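Local coordinates for BLUF domain-containing protein (PDB 6W6Z) that probably senses blue light through a bound flavin, being a BLUF-family photoreceptor that in this model carries flavin mononucleotide in its ground state, at residues Val3-Ala8 and Ile76-Thr81; Asp46-Gln51 and Phe115-Leu120; Asp24-Ala29 and Thr138-Val143; His87-Trp92 and Glu131-Glu136. One frame throughout, in Å; residues are numbered along the deposited sequence.

How the contacts relate
From the N terminus, strand 2-11 pairs with strand 73-83 when that returns, closing contact 1 at the edge of the sheet. Helix 18-36, on the flavin side, enters contact 3, closed only near the C terminus by the loop after helix 125-134, so contacts 2 and 4 both lie within its span; contact 1 also crosses contact 3. Contact 2 opens at 46-51 and closes at 115-120; it crosses contact 1, and the two touch where Tyr7 meets Gln51. Contact 4 joins the 87-92 loop to the end of helix 125-134, after contact 1 has closed, and crosses contact 2, touching it through Phe50 and Leu132. Contacts 1, 2 and 3 all reach the flavin.

Contact 1 (Val3-Ala8 and Ile76-Thr81); sequences VRLCYA and IKWLCT. With FMN (flavin mononucleotide), chain B.
Cys6 O takes two backbone donors from the partner strand, Leu79 N at 2.9 Å and, more weakly, Cys80 N, which makes a classic beta bulge in this antiparallel pair. The bulge shifts the register by one, so Leu5 pairs with Thr81 before it and Tyr7 with Trp78 after it. Beyond it, Ala8 and Lys77 exchange two hydrogen bonds.

Trp78 has CG anti to the backbone N (chi1 -176°), and its indole runs forward along its own strand to Thr81. NE1 gives a bent hydrogen bond (134°) to Thr81 OG1, 2.9 Å away and in the ring plane, while CD1 brings the ring edge to Cys6 O. Leu5 crosses the indole at about a right angle, its CG 3.8 Å from Trp78 NE1, and its CD1 also lies 3.6 Å from Thr81 OG1. Tyr7 holds CG between the backbone N and the carbonyl carbon (chi1 77°); its CD1 meets Ile76 CG2 at 4.0 Å, and its OH is hydrogen-bonded to Gln51 near the flavin. Cys6 and Cys80 share the other face, with Cys6 CB 4.0 Å from Cys80 SG.

Strand 73-83 is an outermost strand of the sheet, and strand 2-11 lies between it and strand 48-54. Helix 57-67 packs on Leu5 and Tyr7, whereas Leu125 of helix 125-134 touches both cysteines.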
# COMPACT_ATOMS: atom_id res chain seq x y z
N VAL A 3 2.18 -14.82 4.87
CA VAL A 3 1.43 -14.55 3.63
C VAL A 3 1.72 -13.13 3.16
O VAL A 3 2.17 -12.26 3.98
CB VAL A 3 -0.07 -14.78 3.82
CG1 VAL A 3 -0.34 -16.13 4.47
CG2 VAL A 3 -0.70 -13.63 4.58
N ARG A 4 1.46 -12.95 1.87
CA ARG A 4 1.38 -11.64 1.21
C ARG A 4 -0.08 -11.41 0.82
O ARG A 4 -0.66 -12.30 0.18
CB ARG A 4 2.34 -11.61 0.01
CG ARG A 4 2.33 -10.26 -0.68
CD ARG A 4 3.51 -9.97 -1.58
NE ARG A 4 4.73 -10.30 -0.86
CZ ARG A 4 5.54 -11.29 -1.16
NH1 ARG A 4 5.32 -12.03 -2.23
NH2 ARG A 4 6.60 -11.52 -0.40
N LEU A 5 -0.64 -10.26 1.15
CA LEU A 5 -2.03 -9.89 0.79
C LEU A 5 -1.95 -8.58 0.03
O LEU A 5 -1.31 -7.63 0.54
CB LEU A 5 -2.90 -9.75 2.05
CG LEU A 5 -4.39 -9.48 1.80
CD1 LEU A 5 -5.25 -10.06 2.92
CD2 LEU A 5 -4.68 -7.99 1.59
N CYS A 6 -2.60 -8.51 -1.13
CA CYS A 6 -2.57 -7.32 -2.01
C CYS A 6 -4.00 -6.88 -2.26
O CYS A 6 -4.87 -7.75 -2.51
CB CYS A 6 -1.86 -7.57 -3.35
SG CYS A 6 -0.13 -8.11 -3.18
N TYR A 7 -4.23 -5.58 -2.26
CA TYR A 7 -5.54 -5.02 -2.62
C TYR A 7 -5.32 -3.65 -3.24
O TYR A 7 -4.27 -3.00 -3.09
CB TYR A 7 -6.47 -5.00 -1.41
CG TYR A 7 -6.14 -3.88 -0.47
CD1 TYR A 7 -6.66 -2.61 -0.68
CD2 TYR A 7 -5.21 -4.05 0.55
CE1 TYR A 7 -6.29 -1.55 0.14
CE2 TYR A 7 -4.86 -3.00 1.38
CZ TYR A 7 -5.39 -1.74 1.16
OH TYR A 7 -5.00 -0.69 1.94
N ALA A 8 -6.35 -3.20 -3.94
CA ALA A 8 -6.36 -1.82 -4.44
C ALA A 8 -7.67 -1.17 -3.97
O ALA A 8 -8.65 -1.90 -3.60
CB ALA A 8 -6.17 -1.80 -5.94
N ILE A 76 -12.88 -1.21 -2.04
CA ILE A 76 -11.66 -2.05 -1.84
C ILE A 76 -11.79 -3.24 -2.81
O ILE A 76 -12.81 -3.92 -2.75
CB ILE A 76 -11.46 -2.48 -0.37
CG1 ILE A 76 -10.90 -1.39 0.54
CG2 ILE A 76 -10.52 -3.68 -0.28
CD1 ILE A 76 -11.79 -0.21 0.82
N LYS A 77 -10.78 -3.48 -3.63
CA LYS A 77 -10.66 -4.65 -4.53
C LYS A 77 -9.53 -5.56 -4.04
O LYS A 77 -8.33 -5.31 -4.34
CB LYS A 77 -10.42 -4.15 -5.96
CG LYS A 77 -10.26 -5.23 -7.01
CD LYS A 77 -9.95 -4.66 -8.39
CE LYS A 77 -9.98 -5.71 -9.47
NZ LYS A 77 -9.20 -5.28 -10.65
N TRP A 78 -9.91 -6.64 -3.36
CA TRP A 78 -8.97 -7.68 -2.86
C TRP A 78 -8.41 -8.45 -4.06
O TRP A 78 -9.20 -9.05 -4.82
CB TRP A 78 -9.71 -8.57 -1.86
CG TRP A 78 -8.88 -9.62 -1.19
CD1 TRP A 78 -7.54 -9.76 -1.20
CD2 TRP A 78 -9.39 -10.62 -0.30
NE1 TRP A 78 -7.16 -10.82 -0.42
CE2 TRP A 78 -8.28 -11.36 0.16
CE3 TRP A 78 -10.67 -10.97 0.14
CZ2 TRP A 78 -8.43 -12.43 1.04
CZ3 TRP A 78 -10.82 -12.02 1.01
CH2 TRP A 78 -9.71 -12.75 1.44
N LEU A 79 -7.09 -8.41 -4.25
CA LEU A 79 -6.49 -9.04 -5.44
C LEU A 79 -6.07 -10.46 -5.12
O LEU A 79 -6.40 -11.38 -5.90
CB LEU A 79 -5.31 -8.19 -5.91
CG LEU A 79 -5.77 -6.89 -6.55
CD1 LEU A 79 -4.60 -5.92 -6.71
CD2 LEU A 79 -6.43 -7.19 -7.88
N CYS A 80 -5.34 -10.67 -4.04
CA CYS A 80 -4.87 -12.03 -3.74
C CYS A 80 -4.34 -12.08 -2.33
O CYS A 80 -3.99 -11.01 -1.78
CB CYS A 80 -3.78 -12.48 -4.70
SG CYS A 80 -2.39 -11.32 -4.67
N THR A 81 -4.28 -13.30 -1.82
CA THR A 81 -3.50 -13.66 -0.62
C THR A 81 -2.73 -14.94 -0.95
O THR A 81 -3.38 -15.83 -1.48
CB THR A 81 -4.40 -13.94 0.58
OG1 THR A 81 -5.34 -12.85 0.67
CG2 THR A 81 -3.57 -14.11 1.82
N1 FMN B . -2.78 0.67 9.44
C2 FMN B . -1.77 -0.14 9.81
O2 FMN B . -1.66 -0.41 11.04
N3 FMN B . -0.99 -0.76 8.90
C4 FMN B . -1.10 -0.55 7.58
O4 FMN B . -0.37 -1.09 6.75
C4A FMN B . -2.14 0.36 7.11
N5 FMN B . -2.32 0.65 5.84
C5A FMN B . -3.35 1.46 5.50
C6 FMN B . -3.53 1.75 4.17
C7 FMN B . -4.58 2.55 3.75
C7M FMN B . -4.70 2.83 2.29
C8 FMN B . -5.45 3.23 4.73
C8M FMN B . -6.55 4.14 4.21
C9 FMN B . -5.27 2.93 6.07
C9A FMN B . -4.23 2.11 6.48
N10 FMN B . -3.99 1.84 7.82
C10 FMN B . -2.97 0.96 8.15
C1' FMN B . -4.79 2.44 8.93
C2' FMN B . -5.90 1.60 9.51
O2' FMN B . -7.00 1.58 8.58
C3' FMN B . -6.35 2.24 10.84
O3' FMN B . -6.52 3.66 10.72
C4' FMN B . -5.32 2.10 11.95
O4' FMN B . -4.96 0.71 12.11
C5' FMN B . -5.90 2.62 13.30
O5' FMN B . -7.04 1.87 13.75
P FMN B . -7.79 2.14 15.19
O1P FMN B . -8.91 3.10 14.82
O2P FMN B . -8.23 0.74 15.58
O3P FMN B . -6.78 2.77 16.13

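Contact 2 (Asp46-Gln51 and Phe115-Leu120); sequences DNAFFQ and FNPLLL. With FMN (flavin mononucleotide), chain B.
Pro117 lies against the backbone and side chains of strand 48-54, and here the packing is close. Its CB is 3.5 Å from Phe50 CB, its CG sits 3.4 Å from Phe49 O, and its CD meets the methyl of Ala48. Leu120 CD1 approaches the Phe50 ring more distantly, 4.3 Å from CD2. Asn116 adds its amide: OD1 lies 3.3 Å from Ala48 CB and accepts a hydrogen bond from Leu118 N, an Asx turn that starts the 3-10 segment 117-119. ND2 is held by Gln10. The backbone N of Asn116 is buried with no partner in the model.

At the other end the contact is looser and partly open to solvent. There Asp46 OD2 takes a nearly straight hydrogen bond (170°) from Phe115 N at 3.0 Å, with the donor 41° above the carboxylate plane. The Phe115 ring crosses the carboxylate obliquely, their planes 59° apart, and Asp46 OD1 is engaged by Arg99 in a salt bridge.

Alternate residues of the strand serve the two sides of the sheet. Ala48 and Phe50 point to the loop, while the Phe49 ring has the flavin methyl C7M over its centre, 3.8 Å above the plane. Gln51 NE2 donates to the flavin N5 at 3.0 Å and more weakly to O4, as its OE1 pairs with Tyr7 OH. This glutamine-tyrosine pair beside the flavin is the hallmark of a BLUF photoreceptor site.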
# COMPACT_ATOMS: atom_id res chain seq x y z
N ASP A 46 -3.27 8.93 -8.74
CA ASP A 46 -4.55 9.08 -9.47
C ASP A 46 -5.73 8.72 -8.54
O ASP A 46 -6.66 7.99 -8.96
CB ASP A 46 -4.49 8.23 -10.74
CG ASP A 46 -3.64 8.85 -11.84
OD1 ASP A 46 -2.94 9.79 -11.52
OD2 ASP A 46 -3.72 8.39 -13.02
N ASN A 47 -5.75 9.26 -7.32
CA ASN A 47 -6.84 9.12 -6.31
C ASN A 47 -7.10 7.65 -5.99
O ASN A 47 -8.26 7.31 -5.72
CB ASN A 47 -8.15 9.77 -6.77
CG ASN A 47 -8.08 11.29 -6.74
OD1 ASN A 47 -7.40 11.86 -5.88
ND2 ASN A 47 -8.77 11.94 -7.66
N ALA A 48 -6.07 6.81 -5.94
CA ALA A 48 -6.25 5.38 -5.63
C ALA A 48 -5.01 4.82 -4.96
O ALA A 48 -3.93 5.42 -5.10
CB ALA A 48 -6.60 4.62 -6.89
N PHE A 49 -5.20 3.74 -4.22
CA PHE A 49 -4.11 3.03 -3.51
C PHE A 49 -3.93 1.62 -4.04
O PHE A 49 -4.85 0.94 -4.49
CB PHE A 49 -4.43 2.94 -2.02
CG PHE A 49 -4.54 4.24 -1.29
CD1 PHE A 49 -3.38 4.93 -0.90
CD2 PHE A 49 -5.78 4.75 -0.93
CE1 PHE A 49 -3.48 6.09 -0.15
CE2 PHE A 49 -5.87 5.94 -0.22
CZ PHE A 49 -4.71 6.60 0.19
N PHE A 50 -2.73 1.11 -3.85
CA PHE A 50 -2.42 -0.31 -3.96
C PHE A 50 -1.61 -0.61 -2.72
O PHE A 50 -0.75 0.22 -2.40
CB PHE A 50 -1.64 -0.65 -5.24
CG PHE A 50 -1.08 -2.06 -5.19
CD1 PHE A 50 0.09 -2.36 -4.50
CD2 PHE A 50 -1.80 -3.11 -5.74
CE1 PHE A 50 0.56 -3.66 -4.41
CE2 PHE A 50 -1.32 -4.42 -5.68
CZ PHE A 50 -0.16 -4.70 -4.99
N GLN A 51 -1.96 -1.66 -1.99
CA GLN A 51 -1.13 -2.02 -0.83
C GLN A 51 -0.81 -3.51 -0.86
O GLN A 51 -1.68 -4.34 -1.20
CB GLN A 51 -1.79 -1.62 0.48
CG GLN A 51 -0.84 -1.72 1.65
CD GLN A 51 -1.43 -1.22 2.94
OE1 GLN A 51 -2.62 -1.41 3.21
NE2 GLN A 51 -0.60 -0.53 3.73
N PHE A 115 -3.07 5.71 -14.11
CA PHE A 115 -2.10 4.95 -13.29
C PHE A 115 -2.80 4.47 -12.02
O PHE A 115 -2.15 4.23 -10.97
CB PHE A 115 -0.94 5.92 -13.10
CG PHE A 115 -0.53 6.50 -14.42
CD1 PHE A 115 0.13 5.68 -15.33
CD2 PHE A 115 -0.87 7.79 -14.79
CE1 PHE A 115 0.52 6.18 -16.57
CE2 PHE A 115 -0.50 8.27 -16.02
CZ PHE A 115 0.19 7.46 -16.91
N ASN A 116 -4.10 4.30 -12.13
CA ASN A 116 -4.98 3.85 -11.03
C ASN A 116 -4.79 2.35 -10.89
O ASN A 116 -5.07 1.59 -11.81
CB ASN A 116 -6.43 4.23 -11.31
CG ASN A 116 -7.41 3.87 -10.21
OD1 ASN A 116 -7.27 2.84 -9.54
ND2 ASN A 116 -8.41 4.72 -10.03
N PRO A 117 -4.29 1.88 -9.73
CA PRO A 117 -4.03 0.46 -9.55
C PRO A 117 -5.28 -0.42 -9.51
O PRO A 117 -5.16 -1.62 -9.64
CB PRO A 117 -3.26 0.36 -8.21
CG PRO A 117 -3.44 1.70 -7.54
CD PRO A 117 -3.92 2.69 -8.57
N LEU A 118 -6.49 0.15 -9.43
CA LEU A 118 -7.71 -0.68 -9.58
C LEU A 118 -7.76 -1.34 -10.97
O LEU A 118 -8.53 -2.31 -11.11
CB LEU A 118 -8.95 0.19 -9.32
CG LEU A 118 -9.18 0.54 -7.86
CD1 LEU A 118 -10.17 1.69 -7.72
CD2 LEU A 118 -9.68 -0.67 -7.10
N LEU A 119 -7.00 -0.83 -11.96
CA LEU A 119 -6.91 -1.40 -13.33
C LEU A 119 -6.02 -2.64 -13.35
O LEU A 119 -5.97 -3.28 -14.41
CB LEU A 119 -6.29 -0.36 -14.27
CG LEU A 119 -7.03 0.97 -14.43
CD1 LEU A 119 -6.13 1.98 -15.13
CD2 LEU A 119 -8.32 0.79 -15.18
N LEU A 120 -5.26 -2.94 -12.30
CA LEU A 120 -4.32 -4.10 -12.31
C LEU A 120 -5.08 -5.42 -12.12
O LEU A 120 -6.09 -5.45 -11.37
CB LEU A 120 -3.28 -3.95 -11.19
CG LEU A 120 -2.27 -2.81 -11.32
CD1 LEU A 120 -1.43 -2.75 -10.05
CD2 LEU A 120 -1.38 -2.96 -12.54
N1 FMN B . -2.78 0.67 9.44
C2 FMN B . -1.77 -0.14 9.81
O2 FMN B . -1.66 -0.41 11.04
N3 FMN B . -0.99 -0.76 8.90
C4 FMN B . -1.10 -0.55 7.58
O4 FMN B . -0.37 -1.09 6.75
C4A FMN B . -2.14 0.36 7.11
N5 FMN B . -2.32 0.65 5.84
C5A FMN B . -3.35 1.46 5.50
C6 FMN B . -3.53 1.75 4.17
C7 FMN B . -4.58 2.55 3.75
C7M FMN B . -4.70 2.83 2.29
C8 FMN B . -5.45 3.23 4.73
C8M FMN B . -6.55 4.14 4.21
C9 FMN B . -5.27 2.93 6.07
C9A FMN B . -4.23 2.11 6.48
N10 FMN B . -3.99 1.84 7.82
C10 FMN B . -2.97 0.96 8.15
C1' FMN B . -4.79 2.44 8.93
C2' FMN B . -5.90 1.60 9.51
O2' FMN B . -7.00 1.58 8.58
C3' FMN B . -6.35 2.24 10.84
O3' FMN B . -6.52 3.66 10.72
C4' FMN B . -5.32 2.10 11.95
O4' FMN B . -4.96 0.71 12.11
C5' FMN B . -5.90 2.62 13.30
O5' FMN B . -7.04 1.87 13.75
P FMN B . -7.79 2.14 15.19
O1P FMN B . -8.91 3.10 14.82
O2P FMN B . -8.23 0.74 15.58
O3P FMN B . -6.78 2.77 16.13

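Contact 3 (Asp24-Ala29 and Thr138-Val143); sequences DILTEA and TKMNTV. With FMN (flavin mononucleotide), chain B.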
# COMPACT_ATOMS: atom_id res chain seq x y z
N ASP A 24 -0.74 10.79 7.82
CA ASP A 24 -1.44 10.06 8.93
C ASP A 24 -1.44 8.54 8.68
O ASP A 24 -1.03 7.73 9.60
CB ASP A 24 -2.87 10.54 9.10
CG ASP A 24 -3.03 11.87 9.83
OD1 ASP A 24 -2.07 12.34 10.43
OD2 ASP A 24 -4.11 12.41 9.76
N ILE A 25 -1.80 8.12 7.48
CA ILE A 25 -1.80 6.67 7.12
C ILE A 25 -0.40 6.07 7.36
O ILE A 25 -0.28 5.03 8.00
CB ILE A 25 -2.28 6.48 5.68
CG1 ILE A 25 -3.77 6.84 5.54
CG2 ILE A 25 -1.98 5.08 5.19
CD1 ILE A 25 -4.24 6.97 4.11
N LEU A 26 0.65 6.70 6.84
CA LEU A 26 2.04 6.15 6.98
C LEU A 26 2.49 6.18 8.45
O LEU A 26 3.19 5.22 8.89
CB LEU A 26 2.98 6.94 6.08
CG LEU A 26 2.72 6.77 4.59
CD1 LEU A 26 3.55 7.78 3.80
CD2 LEU A 26 3.00 5.34 4.14
N THR A 27 2.19 7.24 9.18
CA THR A 27 2.52 7.28 10.63
C THR A 27 1.85 6.09 11.33
O THR A 27 2.56 5.41 12.08
CB THR A 27 2.05 8.57 11.31
OG1 THR A 27 2.71 9.67 10.69
CG2 THR A 27 2.34 8.56 12.79
N GLU A 28 0.55 5.88 11.12
CA GLU A 28 -0.20 4.77 11.78
C GLU A 28 0.39 3.42 11.33
O GLU A 28 0.68 2.56 12.21
CB GLU A 28 -1.68 4.82 11.45
CG GLU A 28 -2.40 6.05 11.99
CD GLU A 28 -3.74 6.28 11.33
OE1 GLU A 28 -4.36 5.29 10.94
OE2 GLU A 28 -4.16 7.46 11.16
N ALA A 29 0.52 3.23 10.02
CA ALA A 29 0.97 1.94 9.42
C ALA A 29 2.34 1.57 9.99
O ALA A 29 2.56 0.45 10.45
CB ALA A 29 1.03 2.04 7.92
N THR A 138 9.24 7.29 -1.68
CA THR A 138 8.83 8.71 -1.61
C THR A 138 8.87 9.17 -0.15
O THR A 138 8.08 8.63 0.68
CB THR A 138 7.45 8.91 -2.25
OG1 THR A 138 7.53 8.44 -3.60
CG2 THR A 138 6.99 10.35 -2.18
N LYS A 139 9.73 10.12 0.19
CA LYS A 139 9.82 10.65 1.58
C LYS A 139 8.62 11.56 1.83
O LYS A 139 8.31 12.35 0.91
CB LYS A 139 11.12 11.44 1.79
N MET A 140 7.99 11.49 3.01
CA MET A 140 6.76 12.27 3.30
C MET A 140 6.81 13.12 4.59
O MET A 140 5.79 13.84 4.85
CB MET A 140 5.57 11.32 3.36
CG MET A 140 5.27 10.76 1.97
SD MET A 140 4.75 12.05 0.80
CE MET A 140 3.07 12.33 1.37
N ASN A 141 7.89 13.09 5.37
CA ASN A 141 8.03 13.95 6.58
C ASN A 141 6.88 13.64 7.53
O ASN A 141 5.97 14.48 7.67
CB ASN A 141 7.97 15.45 6.28
CG ASN A 141 9.12 15.96 5.44
OD1 ASN A 141 10.28 15.72 5.76
ND2 ASN A 141 8.80 16.67 4.37
N THR A 142 6.87 12.45 8.10
CA THR A 142 5.81 12.01 9.02
C THR A 142 6.34 12.20 10.44
O THR A 142 7.55 12.00 10.66
CB THR A 142 5.38 10.57 8.72
OG1 THR A 142 6.52 9.71 8.81
CG2 THR A 142 4.76 10.41 7.35
N VAL A 143 5.44 12.58 11.36
CA VAL A 143 5.75 12.75 12.80
C VAL A 143 6.40 11.44 13.27
O VAL A 143 6.16 10.39 12.62
CB VAL A 143 4.47 13.22 13.51
CG1 VAL A 143 3.65 12.10 14.14
CG2 VAL A 143 4.75 14.34 14.50
N1 FMN B . -2.78 0.67 9.44
C2 FMN B . -1.77 -0.14 9.81
O2 FMN B . -1.66 -0.41 11.04
N3 FMN B . -0.99 -0.76 8.90
C4 FMN B . -1.10 -0.55 7.58
O4 FMN B . -0.37 -1.09 6.75
C4A FMN B . -2.14 0.36 7.11
N5 FMN B . -2.32 0.65 5.84
C5A FMN B . -3.35 1.46 5.50
C6 FMN B . -3.53 1.75 4.17
C7 FMN B . -4.58 2.55 3.75
C7M FMN B . -4.70 2.83 2.29
C8 FMN B . -5.45 3.23 4.73
C8M FMN B . -6.55 4.14 4.21
C9 FMN B . -5.27 2.93 6.07
C9A FMN B . -4.23 2.11 6.48
N10 FMN B . -3.99 1.84 7.82
C10 FMN B . -2.97 0.96 8.15
C1' FMN B . -4.79 2.44 8.93
C2' FMN B . -5.90 1.60 9.51
O2' FMN B . -7.00 1.58 8.58
C3' FMN B . -6.35 2.24 10.84
O3' FMN B . -6.52 3.66 10.72
C4' FMN B . -5.32 2.10 11.95
O4' FMN B . -4.96 0.71 12.11
C5' FMN B . -5.90 2.62 13.30
O5' FMN B . -7.04 1.87 13.75
P FMN B . -7.79 2.14 15.19
O1P FMN B . -8.91 3.10 14.82
O2P FMN B . -8.23 0.74 15.58
O3P FMN B . -6.78 2.77 16.13
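The outer side of helix 18-36, one wall of the flavin pocket, is lined by the chain that follows helix 125-134, and Leu26 and Thr27 carry the meeting with Met140, Thr142 and Val143. Leu26 crosses Met140 at about a right angle, its CD1 3.9 Å from Met140 CG. The methionine chain then bends at both chi2 and chi3. Its CB also lies near Leu26 CD1, whereas Leu26 CB is approached by Thr142 CG2 at 4.1 Å.

Thr27 and Thr142 slide past each other in opposite directions, so that Thr27 OG1 comes 3.4 Å from Thr142 CB. This is a contact with carbon: the Thr27 hydroxyl is hydrogen-bonded to Arg23 O in the preceding turn of its own helix. Thr27 CG2, anti to the backbone N, meets CG1 of the partly exposed Val143 at 4.0 Å, the two side chains crossing at a slant. The contact is small, burying 208 Å², and rests on van der Waals packing.

On the other side of the helix the residues turn to the flavin. Ile25 CD1 lies 3.7 Å from C8M, Ala29 CB packs against C4 at 3.4 Å, and Glu28 OE1 lies 2.7 Å from the ribityl O3' and also bridges to Arg72. A helix packed along the isoalloxazine in this way belongs to the BLUF fold, where the flavin lies between two helices on one face of the sheet.

Contact 4 (His87-Trp92 and Glu131-Glu136); sequences HSFQRW and ELLIAE
A small, mostly apolar contact fastens the loop between strands 73-83 and 95-98 to the last turn of helix 125-134, with Leu133 fitting among Ser88, Phe89 and Trp92. Leu133 has CG anti to the backbone N (chi1 180°), and CD1 beyond it reaches into the loop, 3.2 Å from Ser88 O. That methyl also comes to the edge of the Trp92 indole, in the ring plane and 3.8 Å from CZ3, the two side chains crossing at about a right angle.

Phe89 meets the helix backbone at Leu132 and Leu133. Its CE1 lies 3.8 Å from Leu133 CA and its CZ 4.1 Å from Leu133 CB, while the carbonyl carbon of Leu132 faces the ring edge. Two overlapping type I turns, His87 to Gln90 and Phe89 to Trp92, bring both aromatic residues round to the helix.

Arg91 CB lies over one face of the indole, toward its rim, and Trp92 CH2 sits over the centre of the guanidinium, 3.5 Å above its plane. A water accepts from Arg91 NH1 at 2.8 Å and donates to Leu133 O, bridging loop and helix at the more exposed side.

Lys95 ties the helix end to strand 95-98 by bonding to the carbonyls of Leu132 and Ala135. On the sheet side, Phe89 and Leu132 both rest on Val41 of strand 39-45, and Leu132 also touches Phe50 of strand 48-54, so loop and helix end share one face of the sheet.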
# COMPACT_ATOMS: atom_id res chain seq x y z
N HIS A 87 10.57 -12.80 1.78
CA HIS A 87 10.01 -11.60 2.45
C HIS A 87 10.44 -10.34 1.67
O HIS A 87 11.36 -9.62 2.15
CB HIS A 87 10.42 -11.62 3.93
CG HIS A 87 9.25 -11.54 4.85
ND1 HIS A 87 8.43 -10.44 4.89
CD2 HIS A 87 8.77 -12.41 5.76
CE1 HIS A 87 7.50 -10.63 5.80
NE2 HIS A 87 7.68 -11.84 6.34
N SER A 88 9.81 -10.05 0.53
CA SER A 88 10.28 -9.05 -0.47
C SER A 88 10.37 -7.65 0.14
O SER A 88 11.20 -6.86 -0.33
CB SER A 88 9.40 -9.02 -1.68
OG SER A 88 9.56 -10.22 -2.44
N PHE A 89 9.49 -7.32 1.08
CA PHE A 89 9.34 -5.94 1.60
C PHE A 89 9.78 -5.87 3.07
O PHE A 89 9.46 -4.84 3.74
CB PHE A 89 7.91 -5.47 1.36
CG PHE A 89 7.62 -5.24 -0.10
CD1 PHE A 89 8.06 -4.08 -0.72
CD2 PHE A 89 7.01 -6.22 -0.88
CE1 PHE A 89 7.86 -3.89 -2.08
CE2 PHE A 89 6.79 -6.01 -2.23
CZ PHE A 89 7.24 -4.87 -2.84
N GLN A 90 10.53 -6.89 3.53
CA GLN A 90 11.19 -6.96 4.86
C GLN A 90 11.83 -5.62 5.26
O GLN A 90 11.78 -5.29 6.44
CB GLN A 90 12.29 -8.04 4.85
N ARG A 91 12.43 -4.89 4.33
CA ARG A 91 13.18 -3.63 4.62
C ARG A 91 12.25 -2.51 5.15
O ARG A 91 12.80 -1.52 5.68
CB ARG A 91 13.87 -3.13 3.35
CG ARG A 91 15.12 -3.91 2.94
CD ARG A 91 15.44 -3.82 1.45
NE ARG A 91 15.84 -2.47 1.10
CZ ARG A 91 16.03 -2.00 -0.13
NH1 ARG A 91 15.82 -2.77 -1.18
NH2 ARG A 91 16.41 -0.74 -0.29
N TRP A 92 10.93 -2.59 4.93
CA TRP A 92 9.98 -1.51 5.31
C TRP A 92 8.77 -2.03 6.08
O TRP A 92 8.01 -2.87 5.54
CB TRP A 92 9.49 -0.76 4.08
CG TRP A 92 10.57 -0.29 3.15
CD1 TRP A 92 11.18 0.91 3.16
CD2 TRP A 92 11.08 -0.99 2.00
NE1 TRP A 92 12.08 1.00 2.14
CE2 TRP A 92 12.02 -0.13 1.39
CE3 TRP A 92 10.80 -2.22 1.40
CZ2 TRP A 92 12.73 -0.50 0.24
CZ3 TRP A 92 11.51 -2.59 0.28
CH2 TRP A 92 12.46 -1.74 -0.29
N GLU A 131 8.39 -3.45 -9.54
CA GLU A 131 8.54 -1.98 -9.73
C GLU A 131 8.45 -1.30 -8.37
O GLU A 131 9.22 -0.36 -8.12
CB GLU A 131 7.51 -1.39 -10.69
CG GLU A 131 7.74 -1.72 -12.15
CD GLU A 131 9.10 -1.31 -12.70
OE1 GLU A 131 9.73 -2.14 -13.40
OE2 GLU A 131 9.57 -0.18 -12.37
N LEU A 132 7.56 -1.76 -7.49
CA LEU A 132 7.40 -1.14 -6.14
C LEU A 132 8.63 -1.45 -5.28
O LEU A 132 9.02 -0.58 -4.48
CB LEU A 132 6.13 -1.65 -5.48
CG LEU A 132 4.80 -1.23 -6.12
CD1 LEU A 132 3.65 -1.69 -5.23
CD2 LEU A 132 4.73 0.27 -6.35
N LEU A 133 9.19 -2.65 -5.41
CA LEU A 133 10.42 -3.04 -4.69
C LEU A 133 11.60 -2.16 -5.14
O LEU A 133 12.34 -1.71 -4.26
CB LEU A 133 10.71 -4.52 -4.92
CG LEU A 133 11.97 -5.05 -4.23
CD1 LEU A 133 11.88 -4.89 -2.71
CD2 LEU A 133 12.23 -6.51 -4.59
N ILE A 134 11.79 -1.95 -6.44
CA ILE A 134 13.01 -1.26 -6.95
C ILE A 134 12.85 0.26 -6.89
O ILE A 134 13.88 0.94 -6.81
CB ILE A 134 13.43 -1.75 -8.35
CG1 ILE A 134 12.48 -1.28 -9.46
CG2 ILE A 134 13.62 -3.26 -8.32
CD1 ILE A 134 12.91 -1.69 -10.86
N ALA A 135 11.63 0.80 -6.90
CA ALA A 135 11.37 2.25 -6.76
C ALA A 135 12.10 2.84 -5.54
O ALA A 135 12.21 2.18 -4.48
CB ALA A 135 9.87 2.49 -6.65
N GLU A 136 12.62 4.07 -5.70
CA GLU A 136 13.10 4.93 -4.58
C GLU A 136 11.87 5.21 -3.70
O GLU A 136 10.86 5.60 -4.28
CB GLU A 136 13.66 6.26 -5.10
O HOH W 1 15.27 -1.32 -3.49